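PDB 3FNR: arginyl-tRNA synthetase from Campylobacter jejuni, which catalyses the ATP-dependent attachment of L-arginine to tRNA(Arg), yielding arginyl-tRNA(Arg), AMP and diphosphate for protein synthesis. Local coordinates for residues A[166-171]-A[220-225]; A[298-301]-A[307-310]; A[374-379]-A[429-434]. The protein carries 1 engineered substitution. All coordinates share one frame; numbering follows the deposited sequence.

Contact 1: residues A[166-171]-A[220-225]; sequences VSERSY and LAADIV. With SO4 (sulfate ion), chain E.
Tyr171 and Val225 make the main touch between residues 166-171, the end of strand 165-167 with the 3-10 turn after it, and the helical segment 220-225. CG1 of Val225 lies 3.7 Å from CD2 of the Tyr171 ring and 3.8 Å from Tyr171 CB, so the methyl rests beside the root of the tyrosine and meets its ring obliquely. The two side chains run alongside one another, head to tail. The chi1 of Val225, 170°, sets CG1 anti to its own backbone N and delivers that branch to the tyrosine. A looser touch lies about one helical turn earlier, where CB of Ala222 stands 4.4 Å from OE1 of Glu168.

Tyr171 OH is hydrogen-bonded to Asp229 OD2, farther along the same helix 219-231, which probably steadies the ring, and Glu168 OE2 accepts from the backbone N of Ala79. In the Rossmann-type catalytic domain of this class I synthetase, strand 165-167 pairs in parallel with strand 69-76, and the turn that follows brings the chain against helix 219-231. The 3-10 turn is tied by Tyr171 N donating to Glu168 O at 3.0 Å and by Ser170 OG donating to Ser167 O at 3.0 Å. Glu168 O also lies in plane at the edge of the Tyr171 ring. Ser167 OG is hydrogen-bonded to Asp78 OD2.

Arg169 does not touch 220-225. Its poorly ordered side chain, as modelled, gives NH1 to O2 of a sulfate at 2.9 Å, with an N-H...O angle of 145°. The anion, probably from the crystallisation liquor, comes to the rim of the guanidinium, close to the plane of the group, and is also hydrogen-bonded to Tyr172 OH. Arg169 NH2 forms a salt bridge with Asp141.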
ATOM      1  N   VAL A 166      15.461   0.057  -4.977  1.00 42.90           N
ATOM      2  CA  VAL A 166      16.691  -0.689  -5.289  1.00 44.39           C
ATOM      3  C   VAL A 166      16.722  -1.184  -6.732  1.00 45.69           C
ATOM      4  O   VAL A 166      15.703  -1.585  -7.280  1.00 52.54           O
ATOM      5  CB  VAL A 166      16.946  -1.887  -4.315  1.00 37.75           C
ATOM      6  CG1 VAL A 166      17.269  -1.404  -2.971  1.00 39.34           C
ATOM      7  CG2 VAL A 166      15.753  -2.816  -4.240  1.00 40.08           C
ATOM      8  N   SER A 167      17.909  -1.177  -7.329  1.00 50.26           N
ATOM      9  CA  SER A 167      18.077  -1.536  -8.730  1.00 48.98           C
ATOM     10  C   SER A 167      18.480  -2.997  -8.919  1.00 47.69           C
ATOM     11  O   SER A 167      19.339  -3.507  -8.206  1.00 48.98           O
ATOM     12  CB  SER A 167      19.110  -0.614  -9.384  1.00 54.09           C
ATOM     13  OG  SER A 167      19.408  -1.029 -10.706  1.00 58.97           O
ATOM     14  N   GLU A 168      17.841  -3.650  -9.886  1.00 47.23           N
ATOM     15  CA  GLU A 168      18.209  -4.983 -10.361  1.00 55.02           C
ATOM     16  C   GLU A 168      19.674  -5.017 -10.816  1.00 58.24           C
ATOM     17  O   GLU A 168      20.408  -5.962 -10.510  1.00 58.08           O
ATOM     18  CB  GLU A 168      17.277  -5.392 -11.514  1.00 52.11           C
ATOM     19  CG  GLU A 168      17.594  -6.734 -12.187  1.00 59.34           C
ATOM     20  CD  GLU A 168      16.556  -7.152 -13.226  1.00 64.10           C
ATOM     21  OE1 GLU A 168      16.426  -8.373 -13.477  1.00 67.73           O
ATOM     22  OE2 GLU A 168      15.870  -6.270 -13.794  1.00 66.78           O
ATOM     23  N   ARG A 169      20.091  -3.959 -11.514  1.00 62.88           N
ATOM     24  CA  ARG A 169      21.445  -3.829 -12.056  1.00 61.88           C
ATOM     25  C   ARG A 169      22.555  -3.869 -11.008  1.00 62.54           C
ATOM     26  O   ARG A 169      23.671  -4.268 -11.315  1.00 67.62           O
ATOM     27  CB  ARG A 169      21.573  -2.565 -12.916  1.00 64.19           C
ATOM     28  CG  ARG A 169      20.958  -2.696 -14.302  1.00 70.18           C
ATOM     29  CD  ARG A 169      21.626  -1.755 -15.303  1.00 85.42           C
ATOM     30  NE  ARG A 169      20.974  -0.448 -15.394  1.00 92.94           N
ATOM     31  CZ  ARG A 169      20.319  -0.001 -16.464  1.00 97.33           C
ATOM     32  NH1 ARG A 169      20.210  -0.753 -17.556  1.00 98.25           N
ATOM     33  NH2 ARG A 169      19.762   1.202 -16.443  1.00100.72           N
ATOM     34  N   SER A 170      22.249  -3.479  -9.773  1.00 60.02           N
ATOM     35  CA  SER A 170      23.242  -3.520  -8.701  1.00 58.32           C
ATOM     36  C   SER A 170      23.452  -4.921  -8.103  1.00 56.43           C
ATOM     37  O   SER A 170      24.212  -5.077  -7.143  1.00 52.24           O
ATOM     38  CB  SER A 170      22.905  -2.501  -7.606  1.00 58.40           C
ATOM     39  OG  SER A 170      21.875  -2.966  -6.755  1.00 64.88           O
ATOM     40  N   TYR A 171      22.795  -5.927  -8.683  1.00 54.50           N
ATOM     41  CA  TYR A 171      22.909  -7.317  -8.237  1.00 55.80           C
ATOM     42  C   TYR A 171      23.567  -8.268  -9.247  1.00 61.98           C
ATOM     43  O   TYR A 171      23.471  -9.492  -9.095  1.00 61.02           O
ATOM     44  CB  TYR A 171      21.530  -7.863  -7.855  1.00 48.13           C
ATOM     45  CG  TYR A 171      20.966  -7.257  -6.592  1.00 47.86           C
ATOM     46  CD1 TYR A 171      20.031  -6.228  -6.653  1.00 45.78           C
ATOM     47  CD2 TYR A 171      21.379  -7.707  -5.333  1.00 36.77           C
ATOM     48  CE1 TYR A 171      19.506  -5.659  -5.488  1.00 43.19           C
ATOM     49  CE2 TYR A 171      20.858  -7.156  -4.166  1.00 36.12           C
ATOM     50  CZ  TYR A 171      19.924  -6.126  -4.255  1.00 42.42           C
ATOM     51  OH  TYR A 171      19.408  -5.562  -3.117  1.00 43.35           O
ATOM     52  N   LEU A 220      14.272 -16.305 -11.689  1.00 35.95           N
ATOM     53  CA  LEU A 220      14.324 -16.926 -10.365  1.00 37.26           C
ATOM     54  C   LEU A 220      15.656 -16.638  -9.682  1.00 39.49           C
ATOM     55  O   LEU A 220      15.684 -16.257  -8.508  1.00 39.62           O
ATOM     56  CB  LEU A 220      14.092 -18.435 -10.456  1.00 43.15           C
ATOM     57  CG  LEU A 220      14.044 -19.175  -9.118  1.00 43.31           C
ATOM     58  CD1 LEU A 220      12.840 -18.751  -8.321  1.00 47.23           C
ATOM     59  CD2 LEU A 220      14.008 -20.655  -9.345  1.00 32.67           C
ATOM     60  N   ALA A 221      16.748 -16.791 -10.432  1.00 38.37           N
ATOM     61  CA  ALA A 221      18.100 -16.503  -9.934  1.00 38.28           C
ATOM     62  C   ALA A 221      18.192 -15.082  -9.389  1.00 34.30           C
ATOM     63  O   ALA A 221      18.629 -14.880  -8.260  1.00 42.76           O
ATOM     64  CB  ALA A 221      19.143 -16.720 -11.033  1.00 33.34           C
ATOM     65  N   ALA A 222      17.748 -14.118 -10.194  1.00 34.54           N
ATOM     66  CA  ALA A 222      17.700 -12.703  -9.823  1.00 36.20           C
ATOM     67  C   ALA A 222      16.892 -12.488  -8.545  1.00 38.63           C
ATOM     68  O   ALA A 222      17.287 -11.713  -7.674  1.00 36.83           O
ATOM     69  CB  ALA A 222      17.098 -11.890 -10.970  1.00 39.01           C
ATOM     70  N   ASP A 223      15.770 -13.200  -8.442  1.00 39.30           N
ATOM     71  CA  ASP A 223      14.876 -13.100  -7.287  1.00 39.43           C
ATOM     72  C   ASP A 223      15.521 -13.657  -6.020  1.00 35.88           C
ATOM     73  O   ASP A 223      15.425 -13.044  -4.950  1.00 36.50           O
ATOM     74  CB  ASP A 223      13.549 -13.804  -7.588  1.00 42.41           C
ATOM     75  CG  ASP A 223      12.365 -13.183  -6.848  1.00 60.73           C
ATOM     76  OD1 ASP A 223      12.525 -12.116  -6.205  1.00 62.77           O
ATOM     77  OD2 ASP A 223      11.261 -13.769  -6.912  1.00 63.85           O
ATOM     78  N   ILE A 224      16.188 -14.803  -6.151  1.00 30.46           N
ATOM     79  CA  ILE A 224      16.943 -15.420  -5.051  1.00 27.71           C
ATOM     80  C   ILE A 224      18.072 -14.517  -4.514  1.00 33.37           C
ATOM     81  O   ILE A 224      18.176 -14.301  -3.288  1.00 27.95           O
ATOM     82  CB  ILE A 224      17.517 -16.789  -5.457  1.00 31.46           C
ATOM     83  CG1 ILE A 224      16.369 -17.763  -5.759  1.00 32.91           C
ATOM     84  CG2 ILE A 224      18.376 -17.357  -4.337  1.00 27.02           C
ATOM     85  CD1 ILE A 224      16.829 -19.096  -6.225  1.00 30.84           C
ATOM     86  N   VAL A 225      18.875 -13.981  -5.437  1.00 29.87           N
ATOM     87  CA  VAL A 225      19.946 -13.005  -5.137  1.00 30.22           C
ATOM     88  C   VAL A 225      19.437 -11.822  -4.306  1.00 35.21           C
ATOM     89  O   VAL A 225      20.020 -11.491  -3.275  1.00 38.83           O
ATOM     90  CB  VAL A 225      20.598 -12.469  -6.451  1.00 35.17           C
ATOM     91  CG1 VAL A 225      21.525 -11.285  -6.184  1.00 39.55           C
ATOM     92  CG2 VAL A 225      21.355 -13.577  -7.182  1.00 31.32           C
TER
HETATM   93  S   SO4 E   4      22.292  -4.253 -18.271  0.50 72.61           S
HETATM   94  O1  SO4 E   4      23.750  -4.327 -18.213  0.50 70.00           O
HETATM   95  O2  SO4 E   4      21.893  -2.875 -18.543  0.50 71.30           O
HETATM   96  O3  SO4 E   4      21.791  -5.135 -19.324  0.50 68.44           O
HETATM   97  O4  SO4 E   4      21.733  -4.677 -16.990  0.50 73.61           O

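Contact 2: residues A[298-301]-A[307-310]; sequences DVVD and ALRY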
ATOM      1  N   ASP A 298      -5.950   7.169 -13.046  1.00 49.40           N
ATOM      2  CA  ASP A 298      -7.266   7.502 -13.581  1.00 51.46           C
ATOM      3  C   ASP A 298      -8.353   7.331 -12.525  1.00 52.04           C
ATOM      4  O   ASP A 298      -9.255   8.165 -12.415  1.00 52.82           O
ATOM      5  CB  ASP A 298      -7.585   6.633 -14.803  1.00 51.85           C
ATOM      6  CG  ASP A 298      -6.790   7.036 -16.043  1.00 60.14           C
ATOM      7  OD1 ASP A 298      -6.757   6.232 -17.000  1.00 67.08           O
ATOM      8  OD2 ASP A 298      -6.206   8.144 -16.070  1.00 55.15           O
ATOM      9  N   VAL A 299      -8.248   6.252 -11.753  1.00 50.27           N
ATOM     10  CA  VAL A 299      -9.186   5.958 -10.672  1.00 44.02           C
ATOM     11  C   VAL A 299      -9.091   7.000  -9.550  1.00 47.27           C
ATOM     12  O   VAL A 299     -10.119   7.487  -9.076  1.00 48.22           O
ATOM     13  CB  VAL A 299      -9.003   4.504 -10.162  1.00 46.85           C
ATOM     14  CG1 VAL A 299      -9.818   4.238  -8.901  1.00 43.43           C
ATOM     15  CG2 VAL A 299      -9.381   3.501 -11.270  1.00 42.38           C
ATOM     16  N   VAL A 300      -7.870   7.374  -9.159  1.00 46.50           N
ATOM     17  CA  VAL A 300      -7.675   8.414  -8.136  1.00 44.66           C
ATOM     18  C   VAL A 300      -8.185   9.775  -8.623  1.00 47.19           C
ATOM     19  O   VAL A 300      -8.721  10.557  -7.837  1.00 50.99           O
ATOM     20  CB  VAL A 300      -6.204   8.528  -7.639  1.00 42.01           C
ATOM     21  CG1 VAL A 300      -6.089   9.548  -6.498  1.00 39.66           C
ATOM     22  CG2 VAL A 300      -5.697   7.205  -7.144  1.00 39.00           C
ATOM     23  N   ASP A 301      -8.038  10.043  -9.919  1.00 51.22           N
ATOM     24  CA  ASP A 301      -8.580  11.260 -10.531  1.00 54.19           C
ATOM     25  C   ASP A 301     -10.103  11.317 -10.383  1.00 53.38           C
ATOM     26  O   ASP A 301     -10.675  12.370 -10.089  1.00 53.02           O
ATOM     27  CB  ASP A 301      -8.202  11.334 -12.017  1.00 57.65           C
ATOM     28  CG  ASP A 301      -6.752  11.754 -12.243  1.00 66.38           C
ATOM     29  OD1 ASP A 301      -6.190  12.485 -11.399  1.00 69.02           O
ATOM     30  OD2 ASP A 301      -6.176  11.350 -13.281  1.00 70.42           O
ATOM     31  N   ALA A 307     -11.102   7.783  -0.915  1.00 35.64           N
ATOM     32  CA  ALA A 307     -11.951   6.703  -1.381  1.00 38.64           C
ATOM     33  C   ALA A 307     -11.123   5.489  -1.763  1.00 39.79           C
ATOM     34  O   ALA A 307     -11.474   4.377  -1.387  1.00 42.38           O
ATOM     35  CB  ALA A 307     -12.802   7.161  -2.548  1.00 41.03           C
ATOM     36  N   LEU A 308     -10.015   5.706  -2.476  1.00 39.89           N
ATOM     37  CA  LEU A 308      -9.091   4.618  -2.841  1.00 35.26           C
ATOM     38  C   LEU A 308      -8.540   3.938  -1.598  1.00 33.70           C
ATOM     39  O   LEU A 308      -8.548   2.706  -1.494  1.00 35.32           O
ATOM     40  CB  LEU A 308      -7.924   5.127  -3.700  1.00 36.68           C
ATOM     41  CG  LEU A 308      -7.091   4.005  -4.339  1.00 40.16           C
ATOM     42  CD1 LEU A 308      -7.494   3.775  -5.776  1.00 41.55           C
ATOM     43  CD2 LEU A 308      -5.614   4.313  -4.264  1.00 36.80           C
ATOM     44  N   ARG A 309      -8.091   4.754  -0.648  1.00 30.11           N
ATOM     45  CA  ARG A 309      -7.519   4.260   0.583  1.00 34.28           C
ATOM     46  C   ARG A 309      -8.548   3.493   1.418  1.00 35.85           C
ATOM     47  O   ARG A 309      -8.181   2.615   2.191  1.00 44.46           O
ATOM     48  CB  ARG A 309      -6.915   5.408   1.399  1.00 32.30           C
ATOM     49  CG  ARG A 309      -5.678   6.100   0.781  1.00 38.40           C
ATOM     50  CD  ARG A 309      -4.536   5.140   0.475  1.00 41.27           C
ATOM     51  NE  ARG A 309      -3.995   4.499   1.676  1.00 30.95           N
ATOM     52  CZ  ARG A 309      -2.815   4.775   2.225  1.00 38.06           C
ATOM     53  NH1 ARG A 309      -2.024   5.697   1.694  1.00 33.78           N
ATOM     54  NH2 ARG A 309      -2.427   4.125   3.321  1.00 37.66           N
ATOM     55  N   TYR A 310      -9.827   3.824   1.262  1.00 35.51           N
ATOM     56  CA  TYR A 310     -10.877   3.139   2.005  1.00 33.92           C
ATOM     57  C   TYR A 310     -11.250   1.826   1.332  1.00 34.62           C
ATOM     58  O   TYR A 310     -11.191   0.764   1.957  1.00 40.10           O
ATOM     59  CB  TYR A 310     -12.129   4.005   2.181  1.00 36.77           C
ATOM     60  CG  TYR A 310     -13.115   3.370   3.153  1.00 43.38           C
ATOM     61  CD1 TYR A 310     -14.034   2.392   2.730  1.00 41.84           C
ATOM     62  CD2 TYR A 310     -13.095   3.709   4.504  1.00 34.27           C
ATOM     63  CE1 TYR A 310     -14.911   1.779   3.636  1.00 37.11           C
ATOM     64  CE2 TYR A 310     -13.963   3.111   5.412  1.00 42.83           C
ATOM     65  CZ  TYR A 310     -14.862   2.149   4.975  1.00 38.36           C
ATOM     66  OH  TYR A 310     -15.715   1.576   5.888  1.00 51.29           O
TER
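Leu308 reaches Val299 and Val300 because its CG stands anti to the backbone N (chi1 -169°), which extends the isobutyl group from helix 305-311 toward helix 296-303. Its chi2 of 99° departs from a staggered value and presents both methyls to the valines. Val299 answers with CG1, the branch that its chi1 of 171° places opposite its own backbone N, whereas Val300 uses CG2, the branch lying beside its backbone N.

CD1 of Leu308 is 3.9 Å from CG1 of Val299. CG2 of Val300 sits evenly against the fork of the leucine, 4.1 Å from Leu308 CD1 and 4.1 Å from Leu308 CD2. Both valines lie roughly perpendicular to the leucine, and the interaction is purely van der Waals. The backbones approach most closely at Val300 and Leu308, whose CA atoms are 6.7 Å apart. All three residues are buried.

Further side chains help to cover them: Val299 also touches Ile47 of the HIGH region, and Leu308 packs on Val54 of helix 50-65 and on Ala158. The neighbouring Arg309 bonds to the same helix, NH1 by a salt bridge to Asp57 and NH2 by a hydrogen bond to Thr58 OG1, and NH1 also reaches the carbonyl of Ala158 in a loop. These partners hold both terminal nitrogens of the buried guanidinium and probably balance its charge. Tyr310, in turn, lies against helices 336-353 and 398-416.

The segments thus belong to two short consecutive helices, joined by a tight turn and closed over a small apolar interface. Such a helical pair is consistent with the stem-contact fold that follows the KMSKS loop in class I synthetases and joins the Rossmann core to the anticodon-binding helices.

Contact 3: residues A[374-379]-A[429-434]; sequences VNLLFE and LKLFSL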
ATOM      1  N   VAL A 374     -21.680   5.770  27.568  1.00 31.13           N
ATOM      2  CA  VAL A 374     -20.584   4.949  28.091  1.00 31.90           C
ATOM      3  C   VAL A 374     -20.088   3.943  27.041  1.00 35.17           C
ATOM      4  O   VAL A 374     -18.881   3.740  26.899  1.00 35.51           O
ATOM      5  CB  VAL A 374     -20.957   4.225  29.412  1.00 39.47           C
ATOM      6  CG1 VAL A 374     -19.766   3.409  29.950  1.00 31.78           C
ATOM      7  CG2 VAL A 374     -21.412   5.236  30.478  1.00 38.50           C
ATOM      8  N   ASN A 375     -21.017   3.337  26.297  1.00 29.74           N
ATOM      9  CA  ASN A 375     -20.649   2.439  25.194  1.00 30.72           C
ATOM     10  C   ASN A 375     -19.788   3.157  24.160  1.00 33.16           C
ATOM     11  O   ASN A 375     -18.778   2.623  23.712  1.00 37.58           O
ATOM     12  CB  ASN A 375     -21.885   1.879  24.487  1.00 23.26           C
ATOM     13  CG  ASN A 375     -22.650   0.873  25.329  1.00 35.54           C
ATOM     14  OD1 ASN A 375     -22.165   0.377  26.349  1.00 34.47           O
ATOM     15  ND2 ASN A 375     -23.859   0.554  24.889  1.00 32.59           N
ATOM     16  N   LEU A 376     -20.197   4.374  23.810  1.00 34.43           N
ATOM     17  CA  LEU A 376     -19.515   5.174  22.808  1.00 37.26           C
ATOM     18  C   LEU A 376     -18.156   5.612  23.311  1.00 38.19           C
ATOM     19  O   LEU A 376     -17.198   5.657  22.542  1.00 36.64           O
ATOM     20  CB  LEU A 376     -20.365   6.382  22.417  1.00 32.58           C
ATOM     21  CG  LEU A 376     -19.950   7.236  21.214  1.00 39.63           C
ATOM     22  CD1 LEU A 376     -19.928   6.435  19.923  1.00 35.47           C
ATOM     23  CD2 LEU A 376     -20.901   8.418  21.097  1.00 34.82           C
ATOM     24  N   LEU A 377     -18.087   5.924  24.604  1.00 39.34           N
ATOM     25  CA  LEU A 377     -16.828   6.229  25.277  1.00 36.88           C
ATOM     26  C   LEU A 377     -15.887   5.031  25.222  1.00 39.52           C
ATOM     27  O   LEU A 377     -14.723   5.173  24.831  1.00 36.28           O
ATOM     28  CB  LEU A 377     -17.090   6.639  26.732  1.00 34.15           C
ATOM     29  CG  LEU A 377     -15.941   6.783  27.735  1.00 38.67           C
ATOM     30  CD1 LEU A 377     -14.974   7.866  27.319  1.00 40.57           C
ATOM     31  CD2 LEU A 377     -16.498   7.086  29.123  1.00 24.22           C
ATOM     32  N   PHE A 378     -16.397   3.859  25.605  1.00 37.50           N
ATOM     33  CA  PHE A 378     -15.621   2.626  25.525  1.00 39.93           C
ATOM     34  C   PHE A 378     -15.123   2.395  24.108  1.00 40.67           C
ATOM     35  O   PHE A 378     -13.947   2.090  23.911  1.00 41.62           O
ATOM     36  CB  PHE A 378     -16.425   1.402  25.971  1.00 43.35           C
ATOM     37  CG  PHE A 378     -15.654   0.106  25.842  1.00 46.73           C
ATOM     38  CD1 PHE A 378     -14.734  -0.270  26.820  1.00 52.51           C
ATOM     39  CD2 PHE A 378     -15.824  -0.721  24.730  1.00 48.86           C
ATOM     40  CE1 PHE A 378     -14.004  -1.458  26.700  1.00 54.61           C
ATOM     41  CE2 PHE A 378     -15.100  -1.909  24.598  1.00 50.86           C
ATOM     42  CZ  PHE A 378     -14.190  -2.278  25.590  1.00 49.80           C
ATOM     43  N   GLU A 379     -16.029   2.542  23.141  1.00 36.18           N
ATOM     44  CA  GLU A 379     -15.730   2.340  21.730  1.00 40.03           C
ATOM     45  C   GLU A 379     -14.605   3.269  21.278  1.00 40.10           C
ATOM     46  O   GLU A 379     -13.692   2.838  20.576  1.00 39.67           O
ATOM     47  CB  GLU A 379     -16.989   2.557  20.881  1.00 38.88           C
ATOM     48  CG  GLU A 379     -16.913   1.972  19.468  1.00 44.12           C
ATOM     49  CD  GLU A 379     -18.235   2.060  18.709  1.00 47.49           C
ATOM     50  OE1 GLU A 379     -18.414   1.306  17.728  1.00 54.56           O
ATOM     51  OE2 GLU A 379     -19.103   2.873  19.091  1.00 55.69           O
ATOM     52  N   LEU A 429     -19.604  17.071  25.222  1.00 39.00           N
ATOM     53  CA  LEU A 429     -18.521  17.605  24.405  1.00 38.30           C
ATOM     54  C   LEU A 429     -17.214  16.829  24.586  1.00 40.06           C
ATOM     55  O   LEU A 429     -16.557  16.501  23.599  1.00 42.50           O
ATOM     56  CB  LEU A 429     -18.310  19.094  24.681  1.00 36.53           C
ATOM     57  CG  LEU A 429     -19.405  20.029  24.158  1.00 42.75           C
ATOM     58  CD1 LEU A 429     -19.129  21.463  24.594  1.00 46.06           C
ATOM     59  CD2 LEU A 429     -19.553  19.942  22.639  1.00 37.92           C
ATOM     60  N   LYS A 430     -16.852  16.522  25.834  1.00 36.31           N
ATOM     61  CA  LYS A 430     -15.619  15.776  26.118  1.00 37.56           C
ATOM     62  C   LYS A 430     -15.685  14.383  25.491  1.00 39.92           C
ATOM     63  O   LYS A 430     -14.711  13.923  24.881  1.00 36.35           O
ATOM     64  CB  LYS A 430     -15.357  15.672  27.618  1.00 34.60           C
ATOM     65  CG  LYS A 430     -13.961  15.147  27.973  1.00 38.51           C
ATOM     66  CD  LYS A 430     -13.811  14.926  29.473  1.00 38.71           C
ATOM     67  CE  LYS A 430     -12.572  14.123  29.806  1.00 37.03           C
ATOM     68  NZ  LYS A 430     -12.325  14.097  31.276  1.00 34.15           N
ATOM     69  N   LEU A 431     -16.842  13.738  25.633  1.00 33.40           N
ATOM     70  CA  LEU A 431     -17.113  12.491  24.957  1.00 32.98           C
ATOM     71  C   LEU A 431     -16.847  12.655  23.464  1.00 33.31           C
ATOM     72  O   LEU A 431     -16.087  11.881  22.889  1.00 36.65           O
ATOM     73  CB  LEU A 431     -18.560  12.047  25.186  1.00 31.07           C
ATOM     74  CG  LEU A 431     -19.018  10.812  24.401  1.00 32.89           C
ATOM     75  CD1 LEU A 431     -18.178   9.611  24.747  1.00 38.44           C
ATOM     76  CD2 LEU A 431     -20.472  10.502  24.654  1.00 29.54           C
ATOM     77  N   PHE A 432     -17.451  13.681  22.867  1.00 30.48           N
ATOM     78  CA  PHE A 432     -17.350  13.927  21.428  1.00 37.31           C
ATOM     79  C   PHE A 432     -15.909  14.170  21.003  1.00 34.40           C
ATOM     80  O   PHE A 432     -15.491  13.696  19.946  1.00 38.11           O
ATOM     81  CB  PHE A 432     -18.233  15.109  21.012  1.00 33.86           C
ATOM     82  CG  PHE A 432     -19.712  14.793  20.958  1.00 35.36           C
ATOM     83  CD1 PHE A 432     -20.573  15.638  20.272  1.00 33.67           C
ATOM     84  CD2 PHE A 432     -20.244  13.661  21.577  1.00 39.64           C
ATOM     85  CE1 PHE A 432     -21.931  15.376  20.215  1.00 35.67           C
ATOM     86  CE2 PHE A 432     -21.608  13.390  21.534  1.00 38.82           C
ATOM     87  CZ  PHE A 432     -22.451  14.247  20.849  1.00 38.08           C
ATOM     88  N   SER A 433     -15.148  14.875  21.843  1.00 34.10           N
ATOM     89  CA  SER A 433     -13.756  15.212  21.538  1.00 38.67           C
ATOM     90  C   SER A 433     -12.911  13.957  21.442  1.00 41.01           C
ATOM     91  O   SER A 433     -11.964  13.894  20.659  1.00 47.31           O
ATOM     92  CB  SER A 433     -13.165  16.161  22.579  1.00 34.35           C
ATOM     93  OG  SER A 433     -12.877  15.479  23.782  1.00 43.40           O
ATOM     94  N   LEU A 434     -13.285  12.949  22.222  1.00 36.58           N
ATOM     95  CA  LEU A 434     -12.609  11.670  22.184  1.00 41.87           C
ATOM     96  C   LEU A 434     -12.983  10.832  20.952  1.00 38.06           C
ATOM     97  O   LEU A 434     -12.129  10.150  20.387  1.00 41.35           O
ATOM     98  CB  LEU A 434     -12.893  10.913  23.471  1.00 43.03           C
ATOM     99  CG  LEU A 434     -12.003   9.720  23.779  1.00 50.94           C
ATOM    100  CD1 LEU A 434     -10.550  10.135  23.999  1.00 49.89           C
ATOM    101  CD2 LEU A 434     -12.566   9.088  25.001  1.00 52.92           C
TER
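Four leucines supply the apolar part of this contact, Leu376 and Leu377 from helix 371-381 and Leu431 and Leu434 from helix 425-445. Leu431 works with both branches: CD1 lies over the backbone of Leu377, 3.7 Å from Leu377 CA and 3.7 Å from Leu377 CB, while CD2 meets CD2 of Leu376 at 4.1 Å. The chi1 of Leu377, 170°, carries its CG away from the backbone N and lets CD1 reach CD2 of Leu434 at 3.6 Å. The segment axes approach to 9.6 Å and diverge by 31°, running in the same general direction.

The polar bonds run within helix 425-445 or to other parts of the chain, not between the two segments. Ser433 OG donates to Lys430 O at 2.6 Å, and the same carbonyl accepts from Leu434 N, so the serine hydroxyl is satisfied within its own helix. Lys430 NZ is gripped by Asn9, Asn13 and the carbonyls of Met362 and Ala364, which would stabilise its buried charge and tie the helix to the N-terminal helix 5-17.

Among the aromatic contacts, Phe432 makes edge-to-face stacks with Phe410 and Tyr414 of helix 398-416. Leucine packing between helices, backed by aromatic rings, forms part of the core of the all-helical bundle typical of the DALR anticodon-binding domain.

Overall arrangement
The contacts share no helix or strand and follow one another along the chain. Contacts 1 and 2 belong to the catalytic domain, their centres about 32 Å apart, and contact 3 to the anticodon-binding domain, on the opposite side of the chain's centre from contact 1. Contact 1, partly buried, joins a strand-end turn to a helix through a modest apolar touch beside hydrogen-bonded tyrosine and glutamate ends, the sulfate lying on the far part of the turn. Contacts 2 and 3 are buried helix pairs joined by aliphatic carbons alone. Contact 2 is the smaller and unites consecutive helices, whereas contact 3 brings together segments about fifty residues apart in the chain.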